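Local atomic coordinates of halotolerant alpha-type carbonic anhydrase (dCA II) (Dunaliella salina, PDB entry 1Y7W), a protein that catalyses the reversible hydration of carbon dioxide to bicarbonate at a zinc site, as an alpha-type carbonic anhydrase that tolerates high salt. Residues Q99-L112 with S123-L135. Residues are numbered along the deposited sequence; the frame is centred on the assembly and turned at random.
Sequences QGMKVTFDQPAANL and SFVPIQFHFHHFL. With ZN (zinc ion), chain D.
Gly100 is gripped through both of its backbone polar groups: its N gives a hydrogen bond to His133 NE2 at 2.8 Å, arriving at the ring edge and close to the ring plane, while its O accepts from Phe131 N at 2.8 Å on a lone pair. The imidazole of His133 is fixed from its other nitrogen too, since ND1 bonds to Val272 O. Further along, Val103 and Phe129 form a single antiparallel hydrogen-bonded bridge, the straighter bond being Val103 N to Phe129 O (2.8 Å, 167°). The same pair also packs through its side chains. With CG between the backbone N and the carbonyl carbon (chi1 66°), the Phe129 ring turns one face to Val103, whose CB sits over the ring centre in a CH-pi contact, 3.6 Å from the centroid. An alanine in place of Phe129 would probably open a gap beneath Val103 and take away one of the neighbours of the Phe105 ring. Phe105 reaches Pro126 with its edge, CE1 lying 3.3 Å from Pro126 O. Beyond it, Leu112 CD1 meets Val125 CG2. On zinc's side, Gln128 OE1 accepts a nearly straight bond from His130 ND1 (2.8 Å), a second-shell bond that probably helps hold the ring with NE2 on the zinc. With His132 and His150, this completes the three-histidine zinc site of alpha-carbonic anhydrases, carried on strands of the central sheet.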
ATOM      1  N   GLN A  99      -1.637  -0.560  14.320  1.00 16.82           N
ATOM      2  CA  GLN A  99      -0.522  -0.644  13.357  1.00 17.21           C
ATOM      3  C   GLN A  99      -0.995  -0.658  11.880  1.00 16.90           C
ATOM      4  O   GLN A  99      -1.925  -1.409  11.554  1.00 17.14           O
ATOM      5  CB  GLN A  99       0.263  -1.925  13.640  1.00 16.57           C
ATOM      6  CG  GLN A  99       1.576  -2.092  12.819  1.00 17.65           C
ATOM      7  CD  GLN A  99       2.127  -3.519  12.927  1.00 23.24           C
ATOM      8  OE1 GLN A  99       3.053  -3.803  13.696  1.00 28.53           O
ATOM      9  NE2 GLN A  99       1.557  -4.414  12.174  1.00 22.53           N
ATOM     10  N   GLY A 100      -0.378   0.181  11.021  1.00 16.17           N
ATOM     11  CA  GLY A 100      -0.713   0.218   9.602  1.00 15.68           C
ATOM     12  C   GLY A 100      -1.844   1.161   9.208  1.00 16.14           C
ATOM     13  O   GLY A 100      -1.957   1.560   8.054  1.00 18.01           O
ATOM     14  N   MET A 101      -2.681   1.489  10.170  1.00 16.97           N
ATOM     15  CA  MET A 101      -3.804   2.423  10.005  1.00 17.89           C
ATOM     16  C   MET A 101      -4.620   2.236   8.746  1.00 18.77           C
ATOM     17  O   MET A 101      -4.776   3.153   7.943  1.00 17.72           O
ATOM     18  CB  MET A 101      -3.285   3.862  10.099  1.00 19.78           C
ATOM     19  CG  MET A 101      -2.781   4.141  11.528  1.00 24.65           C
ATOM     20  SD  MET A 101      -2.558   5.907  11.920  1.00 28.71           S
ATOM     21  CE  MET A 101      -4.246   6.265  11.769  1.00 25.58           C
ATOM     22  N   LYS A 102      -5.097   1.021   8.573  1.00 18.12           N
ATOM     23  CA  LYS A 102      -5.873   0.665   7.397  1.00 17.60           C
ATOM     24  C   LYS A 102      -7.110   1.541   7.261  1.00 18.97           C
ATOM     25  O   LYS A 102      -7.815   1.747   8.251  1.00 19.18           O
ATOM     26  CB  LYS A 102      -6.354  -0.777   7.525  1.00 19.24           C
ATOM     27  CG  LYS A 102      -7.031  -1.234   6.231  1.00 19.72           C
ATOM     28  CD  LYS A 102      -7.215  -2.749   6.252  1.00 22.72           C
ATOM     29  CE  LYS A 102      -8.377  -3.176   7.183  1.00 26.71           C
ATOM     30  NZ  LYS A 102      -8.737  -4.679   7.008  1.00 30.88           N
ATOM     31  N   VAL A 103      -7.416   1.961   6.027  1.00 17.91           N
ATOM     32  CA  VAL A 103      -8.567   2.789   5.739  1.00 17.73           C
ATOM     33  C   VAL A 103      -9.420   1.967   4.776  1.00 18.72           C
ATOM     34  O   VAL A 103      -8.902   1.389   3.813  1.00 16.83           O
ATOM     35  CB  VAL A 103      -8.158   4.139   5.115  1.00 17.66           C
ATOM     36  CG1 VAL A 103      -9.414   4.950   4.615  1.00 17.90           C
ATOM     37  CG2 VAL A 103      -7.385   4.974   6.133  1.00 17.32           C
ATOM     38  N   THR A 104     -10.706   1.835   5.117  1.00 17.99           N
ATOM     39  CA  THR A 104     -11.669   1.110   4.287  1.00 18.84           C
ATOM     40  C   THR A 104     -12.747   2.130   3.873  1.00 19.21           C
ATOM     41  O   THR A 104     -12.821   3.258   4.404  1.00 19.15           O
ATOM     42  CB  THR A 104     -12.329  -0.069   5.075  1.00 19.39           C
ATOM     43  OG1 THR A 104     -12.729   0.405   6.371  1.00 23.08           O
ATOM     44  CG2 THR A 104     -11.317  -1.246   5.277  1.00 19.46           C
ATOM     45  N   PHE A 105     -13.605   1.757   2.927  1.00 19.81           N
ATOM     46  CA  PHE A 105     -14.574   2.711   2.432  1.00 20.03           C
ATOM     47  C   PHE A 105     -15.572   1.951   1.548  1.00 22.00           C
ATOM     48  O   PHE A 105     -15.418   0.767   1.323  1.00 21.04           O
ATOM     49  CB  PHE A 105     -13.819   3.789   1.607  1.00 18.63           C
ATOM     50  CG  PHE A 105     -12.649   3.231   0.780  1.00 19.81           C
ATOM     51  CD1 PHE A 105     -12.869   2.439  -0.338  1.00 18.68           C
ATOM     52  CD2 PHE A 105     -11.311   3.383   1.245  1.00 17.71           C
ATOM     53  CE1 PHE A 105     -11.756   1.770  -0.997  1.00 19.44           C
ATOM     54  CE2 PHE A 105     -10.229   2.747   0.624  1.00 17.38           C
ATOM     55  CZ  PHE A 105     -10.453   1.935  -0.506  1.00 16.85           C
ATOM     56  N   ASP A 106     -16.612   2.636   1.092  1.00 24.03           N
ATOM     57  CA  ASP A 106     -17.555   1.974   0.218  1.00 25.43           C
ATOM     58  C   ASP A 106     -16.809   1.597  -1.072  1.00 25.70           C
ATOM     59  O   ASP A 106     -15.990   2.378  -1.560  1.00 24.32           O
ATOM     60  CB  ASP A 106     -18.682   2.937  -0.100  1.00 27.01           C
ATOM     61  CG  ASP A 106     -19.602   3.160   1.072  1.00 29.27           C
ATOM     62  OD1 ASP A 106     -20.274   4.210   1.076  1.00 30.72           O
ATOM     63  OD2 ASP A 106     -19.641   2.298   1.968  1.00 29.21           O
ATOM     64  N   GLN A 107     -17.062   0.420  -1.619  1.00 28.18           N
ATOM     65  CA  GLN A 107     -16.358   0.045  -2.861  1.00 30.30           C
ATOM     66  C   GLN A 107     -16.716   0.914  -4.045  1.00 29.23           C
ATOM     67  O   GLN A 107     -17.904   1.064  -4.379  1.00 27.90           O
ATOM     68  CB  GLN A 107     -16.658  -1.388  -3.244  1.00 34.26           C
ATOM     69  CG  GLN A 107     -15.553  -2.349  -2.877  1.00 39.99           C
ATOM     70  CD  GLN A 107     -15.953  -3.812  -3.147  1.00 42.70           C
ATOM     71  OE1 GLN A 107     -15.566  -4.723  -2.379  1.00 44.20           O
ATOM     72  NE2 GLN A 107     -16.727  -4.043  -4.242  1.00 41.37           N
ATOM     73  N   PRO A 108     -15.712   1.537  -4.681  1.00 27.73           N
ATOM     74  CA  PRO A 108     -16.001   2.374  -5.844  1.00 26.98           C
ATOM     75  C   PRO A 108     -16.605   1.460  -6.946  1.00 27.96           C
ATOM     76  O   PRO A 108     -16.258   0.295  -7.068  1.00 26.77           O
ATOM     77  CB  PRO A 108     -14.619   2.916  -6.264  1.00 26.54           C
ATOM     78  CG  PRO A 108     -13.858   2.937  -5.011  1.00 26.91           C
ATOM     79  CD  PRO A 108     -14.303   1.662  -4.276  1.00 27.56           C
ATOM     80  N   ALA A 109     -17.482   2.009  -7.776  1.00 29.76           N
ATOM     81  CA  ALA A 109     -18.097   1.175  -8.814  1.00 31.29           C
ATOM     82  C   ALA A 109     -18.122   1.834 -10.187  1.00 31.68           C
ATOM     83  O   ALA A 109     -18.664   1.251 -11.144  1.00 35.08           O
ATOM     84  CB  ALA A 109     -19.565   0.748  -8.388  1.00 30.83           C
ATOM     85  N   ALA A 110     -17.552   3.029 -10.301  1.00 29.01           N
ATOM     86  CA  ALA A 110     -17.524   3.713 -11.586  1.00 27.11           C
ATOM     87  C   ALA A 110     -16.139   4.250 -11.889  1.00 26.41           C
ATOM     88  O   ALA A 110     -15.379   4.499 -10.970  1.00 25.27           O
ATOM     89  CB  ALA A 110     -18.520   4.888 -11.591  1.00 28.41           C
ATOM     90  N   ASN A 111     -15.832   4.437 -13.171  1.00 24.04           N
ATOM     91  CA  ASN A 111     -14.545   5.016 -13.561  1.00 23.97           C
ATOM     92  C   ASN A 111     -13.380   4.250 -12.984  1.00 21.09           C
ATOM     93  O   ASN A 111     -12.349   4.824 -12.661  1.00 22.34           O
ATOM     94  CB  ASN A 111     -14.492   6.470 -13.104  1.00 26.53           C
ATOM     95  CG  ASN A 111     -15.634   7.278 -13.676  1.00 30.70           C
ATOM     96  OD1 ASN A 111     -15.725   7.405 -14.894  1.00 33.19           O
ATOM     97  ND2 ASN A 111     -16.525   7.811 -12.811  1.00 31.72           N
ATOM     98  N   LEU A 112     -13.543   2.943 -12.898  1.00 22.03           N
ATOM     99  CA  LEU A 112     -12.511   2.089 -12.308  1.00 19.44           C
ATOM    100  C   LEU A 112     -11.237   2.030 -13.166  1.00 20.95           C
ATOM    101  O   LEU A 112     -11.282   2.126 -14.402  1.00 18.87           O
ATOM    102  CB  LEU A 112     -13.053   0.701 -12.151  1.00 20.81           C
ATOM    103  CG  LEU A 112     -14.235   0.582 -11.146  1.00 19.88           C
ATOM    104  CD1 LEU A 112     -14.654  -0.885 -11.080  1.00 20.00           C
ATOM    105  CD2 LEU A 112     -13.820   1.058  -9.751  1.00 17.97           C
ATOM    106  N   SER A 123     -10.903  -4.674 -14.912  1.00 17.40           N
ATOM    107  CA  SER A 123     -11.169  -3.459 -14.096  1.00 18.28           C
ATOM    108  C   SER A 123     -10.745  -3.775 -12.655  1.00 17.36           C
ATOM    109  O   SER A 123     -10.893  -4.925 -12.211  1.00 19.05           O
ATOM    110  CB  SER A 123     -12.675  -3.146 -14.115  1.00 21.42           C
ATOM    111  OG  SER A 123     -13.013  -2.572 -15.358  1.00 21.06           O
ATOM    112  N   PHE A 124     -10.218  -2.777 -11.940  1.00 18.68           N
ATOM    113  CA  PHE A 124      -9.787  -2.997 -10.571  1.00 17.64           C
ATOM    114  C   PHE A 124     -10.546  -2.132  -9.574  1.00 17.32           C
ATOM    115  O   PHE A 124     -10.743  -0.950  -9.788  1.00 16.46           O
ATOM    116  CB  PHE A 124      -8.278  -2.747 -10.480  1.00 17.68           C
ATOM    117  CG  PHE A 124      -7.502  -3.897 -11.033  1.00 18.89           C
ATOM    118  CD1 PHE A 124      -7.080  -4.930 -10.200  1.00 19.03           C
ATOM    119  CD2 PHE A 124      -7.332  -4.031 -12.426  1.00 20.47           C
ATOM    120  CE1 PHE A 124      -6.487  -6.097 -10.745  1.00 19.36           C
ATOM    121  CE2 PHE A 124      -6.732  -5.208 -12.975  1.00 17.85           C
ATOM    122  CZ  PHE A 124      -6.318  -6.215 -12.125  1.00 18.10           C
ATOM    123  N   VAL A 125     -10.977  -2.770  -8.498  1.00 16.64           N
ATOM    124  CA  VAL A 125     -11.749  -2.081  -7.469  1.00 17.78           C
ATOM    125  C   VAL A 125     -10.888  -1.809  -6.205  1.00 15.69           C
ATOM    126  O   VAL A 125     -10.412  -2.733  -5.617  1.00 16.65           O
ATOM    127  CB  VAL A 125     -12.949  -2.969  -7.035  1.00 18.17           C
ATOM    128  CG1 VAL A 125     -13.789  -2.254  -5.996  1.00 19.74           C
ATOM    129  CG2 VAL A 125     -13.796  -3.364  -8.343  1.00 18.14           C
ATOM    130  N   PRO A 126     -10.676  -0.552  -5.836  1.00 18.16           N
ATOM    131  CA  PRO A 126      -9.902  -0.229  -4.619  1.00 18.63           C
ATOM    132  C   PRO A 126     -10.672  -0.830  -3.438  1.00 20.25           C
ATOM    133  O   PRO A 126     -11.903  -0.609  -3.325  1.00 19.85           O
ATOM    134  CB  PRO A 126      -9.934   1.298  -4.568  1.00 18.46           C
ATOM    135  CG  PRO A 126     -10.040   1.692  -6.034  1.00 17.91           C
ATOM    136  CD  PRO A 126     -11.038   0.660  -6.586  1.00 17.37           C
ATOM    137  N   ILE A 127      -9.988  -1.599  -2.578  1.00 19.39           N
ATOM    138  CA  ILE A 127     -10.690  -2.207  -1.453  1.00 20.44           C
ATOM    139  C   ILE A 127     -10.224  -1.670  -0.075  1.00 20.63           C
ATOM    140  O   ILE A 127     -10.925  -1.816   0.925  1.00 20.86           O
ATOM    141  CB  ILE A 127     -10.637  -3.771  -1.492  1.00 22.56           C
ATOM    142  CG1 ILE A 127      -9.200  -4.245  -1.693  1.00 23.69           C
ATOM    143  CG2 ILE A 127     -11.563  -4.317  -2.680  1.00 20.31           C
ATOM    144  CD1 ILE A 127      -8.988  -5.730  -1.365  1.00 26.98           C
ATOM    145  N   GLN A 128      -9.036  -1.092  -0.016  1.00 17.90           N
ATOM    146  CA  GLN A 128      -8.555  -0.475   1.253  1.00 18.22           C
ATOM    147  C   GLN A 128      -7.218   0.183   0.954  1.00 16.85           C
ATOM    148  O   GLN A 128      -6.663  -0.021  -0.136  1.00 16.77           O
ATOM    149  CB  GLN A 128      -8.327  -1.553   2.313  1.00 18.02           C
ATOM    150  CG  GLN A 128      -7.457  -2.741   1.820  1.00 19.34           C
ATOM    151  CD  GLN A 128      -6.120  -2.816   2.518  1.00 19.76           C
ATOM    152  OE1 GLN A 128      -5.383  -1.841   2.591  1.00 18.13           O
ATOM    153  NE2 GLN A 128      -5.796  -3.981   3.021  1.00 23.75           N
ATOM    154  N   PHE A 129      -6.730   1.017   1.869  1.00 15.41           N
ATOM    155  CA  PHE A 129      -5.349   1.458   1.703  1.00 14.49           C
ATOM    156  C   PHE A 129      -4.733   1.391   3.093  1.00 14.42           C
ATOM    157  O   PHE A 129      -5.453   1.397   4.116  1.00 16.23           O
ATOM    158  CB  PHE A 129      -5.173   2.825   0.999  1.00 15.70           C
ATOM    159  CG  PHE A 129      -5.702   4.029   1.747  1.00 16.53           C
ATOM    160  CD1 PHE A 129      -5.004   4.582   2.808  1.00 17.60           C
ATOM    161  CD2 PHE A 129      -6.828   4.705   1.276  1.00 18.28           C
ATOM    162  CE1 PHE A 129      -5.397   5.807   3.395  1.00 17.53           C
ATOM    163  CE2 PHE A 129      -7.225   5.923   1.847  1.00 17.80           C
ATOM    164  CZ  PHE A 129      -6.508   6.472   2.898  1.00 18.23           C
ATOM    165  N   HIS A 130      -3.410   1.261   3.184  1.00 15.06           N
ATOM    166  CA  HIS A 130      -2.811   1.158   4.536  1.00 14.06           C
ATOM    167  C   HIS A 130      -1.383   1.704   4.457  1.00 14.36           C
ATOM    168  O   HIS A 130      -0.902   2.056   3.364  1.00 13.96           O
ATOM    169  CB  HIS A 130      -2.817  -0.300   5.075  1.00 13.38           C
ATOM    170  CG  HIS A 130      -2.076  -1.264   4.190  1.00 16.02           C
ATOM    171  ND1 HIS A 130      -2.684  -1.999   3.186  1.00 14.94           N
ATOM    172  CD2 HIS A 130      -0.765  -1.547   4.113  1.00 14.31           C
ATOM    173  CE1 HIS A 130      -1.764  -2.689   2.521  1.00 16.80           C
ATOM    174  NE2 HIS A 130      -0.589  -2.433   3.063  1.00 15.17           N
ATOM    175  N   PHE A 131      -0.703   1.712   5.585  1.00 13.82           N
ATOM    176  CA  PHE A 131       0.630   2.321   5.596  1.00 14.98           C
ATOM    177  C   PHE A 131       1.732   1.426   6.168  1.00 15.29           C
ATOM    178  O   PHE A 131       1.475   0.567   7.021  1.00 14.27           O
ATOM    179  CB  PHE A 131       0.630   3.588   6.475  1.00 16.03           C
ATOM    180  CG  PHE A 131      -0.298   4.688   6.006  1.00 16.51           C
ATOM    181  CD1 PHE A 131      -1.625   4.725   6.424  1.00 17.58           C
ATOM    182  CD2 PHE A 131       0.172   5.677   5.140  1.00 18.03           C
ATOM    183  CE1 PHE A 131      -2.460   5.733   5.971  1.00 20.20           C
ATOM    184  CE2 PHE A 131      -0.642   6.696   4.672  1.00 19.83           C
ATOM    185  CZ  PHE A 131      -1.975   6.724   5.086  1.00 19.38           C
ATOM    186  N   HIS A 132       2.960   1.686   5.722  1.00 12.93           N
ATOM    187  CA  HIS A 132       4.135   0.986   6.293  1.00 13.05           C
ATOM    188  C   HIS A 132       4.892   2.229   6.784  1.00 13.34           C
ATOM    189  O   HIS A 132       5.289   3.085   5.983  1.00 14.02           O
ATOM    190  CB  HIS A 132       4.851   0.177   5.212  1.00 14.09           C
ATOM    191  CG  HIS A 132       4.036  -0.999   4.761  1.00 13.98           C
ATOM    192  ND1 HIS A 132       3.999  -2.179   5.466  1.00 14.69           N
ATOM    193  CD2 HIS A 132       3.108  -1.121   3.773  1.00 15.19           C
ATOM    194  CE1 HIS A 132       3.104  -2.996   4.924  1.00 18.91           C
ATOM    195  NE2 HIS A 132       2.548  -2.375   3.900  1.00 15.76           N
ATOM    196  N   HIS A 133       4.998   2.322   8.119  1.00 15.02           N
ATOM    197  CA  HIS A 133       5.538   3.509   8.770  1.00 16.05           C
ATOM    198  C   HIS A 133       6.932   3.399   9.377  1.00 16.64           C
ATOM    199  O   HIS A 133       7.322   2.354   9.900  1.00 16.50           O
ATOM    200  CB  HIS A 133       4.513   4.065   9.819  1.00 14.04           C
ATOM    201  CG  HIS A 133       3.634   3.016  10.494  1.00 16.06           C
ATOM    202  ND1 HIS A 133       4.067   2.180  11.500  1.00 14.79           N
ATOM    203  CD2 HIS A 133       2.319   2.717  10.313  1.00 15.48           C
ATOM    204  CE1 HIS A 133       3.064   1.421  11.914  1.00 17.72           C
ATOM    205  NE2 HIS A 133       1.989   1.730  11.208  1.00 15.26           N
ATOM    206  N   PHE A 134       7.642   4.528   9.283  1.00 18.64           N
ATOM    207  CA  PHE A 134       9.009   4.732   9.724  1.00 17.83           C
ATOM    208  C   PHE A 134      10.070   4.198   8.771  1.00 18.77           C
ATOM    209  O   PHE A 134      11.113   4.834   8.595  1.00 17.69           O
ATOM    210  CB  PHE A 134       9.183   4.259  11.142  1.00 17.58           C
ATOM    211  CG  PHE A 134       8.490   5.184  12.112  1.00 20.90           C
ATOM    212  CD1 PHE A 134       9.025   6.455  12.387  1.00 20.90           C
ATOM    213  CD2 PHE A 134       7.234   4.870  12.624  1.00 17.60           C
ATOM    214  CE1 PHE A 134       8.284   7.374  13.155  1.00 22.95           C
ATOM    215  CE2 PHE A 134       6.514   5.770  13.373  1.00 21.06           C
ATOM    216  CZ  PHE A 134       7.029   7.016  13.641  1.00 19.94           C
ATOM    217  N   LEU A 135       9.817   3.054   8.128  1.00 15.44           N
ATOM    218  CA  LEU A 135      10.728   2.622   7.086  1.00 16.22           C
ATOM    219  C   LEU A 135       9.821   2.119   5.950  1.00 16.70           C
ATOM    220  O   LEU A 135       8.934   1.332   6.235  1.00 18.59           O
ATOM    221  CB  LEU A 135      11.635   1.458   7.539  1.00 17.08           C
ATOM    222  CG  LEU A 135      12.855   1.855   8.418  1.00 19.73           C
ATOM    223  CD1 LEU A 135      13.660   0.584   8.715  1.00 18.39           C
ATOM    224  CD2 LEU A 135      13.701   2.928   7.661  1.00 20.10           C
TER
HETATM  225 ZN    ZN D 283       1.226  -2.934   2.413  1.00 17.72          ZN
HETATM  226  O   HOH W   1     -12.936  -0.732   1.686  1.00 35.77           O
HETATM  227  O   HOH W   2       1.328  -4.805   2.794  1.00 28.85           O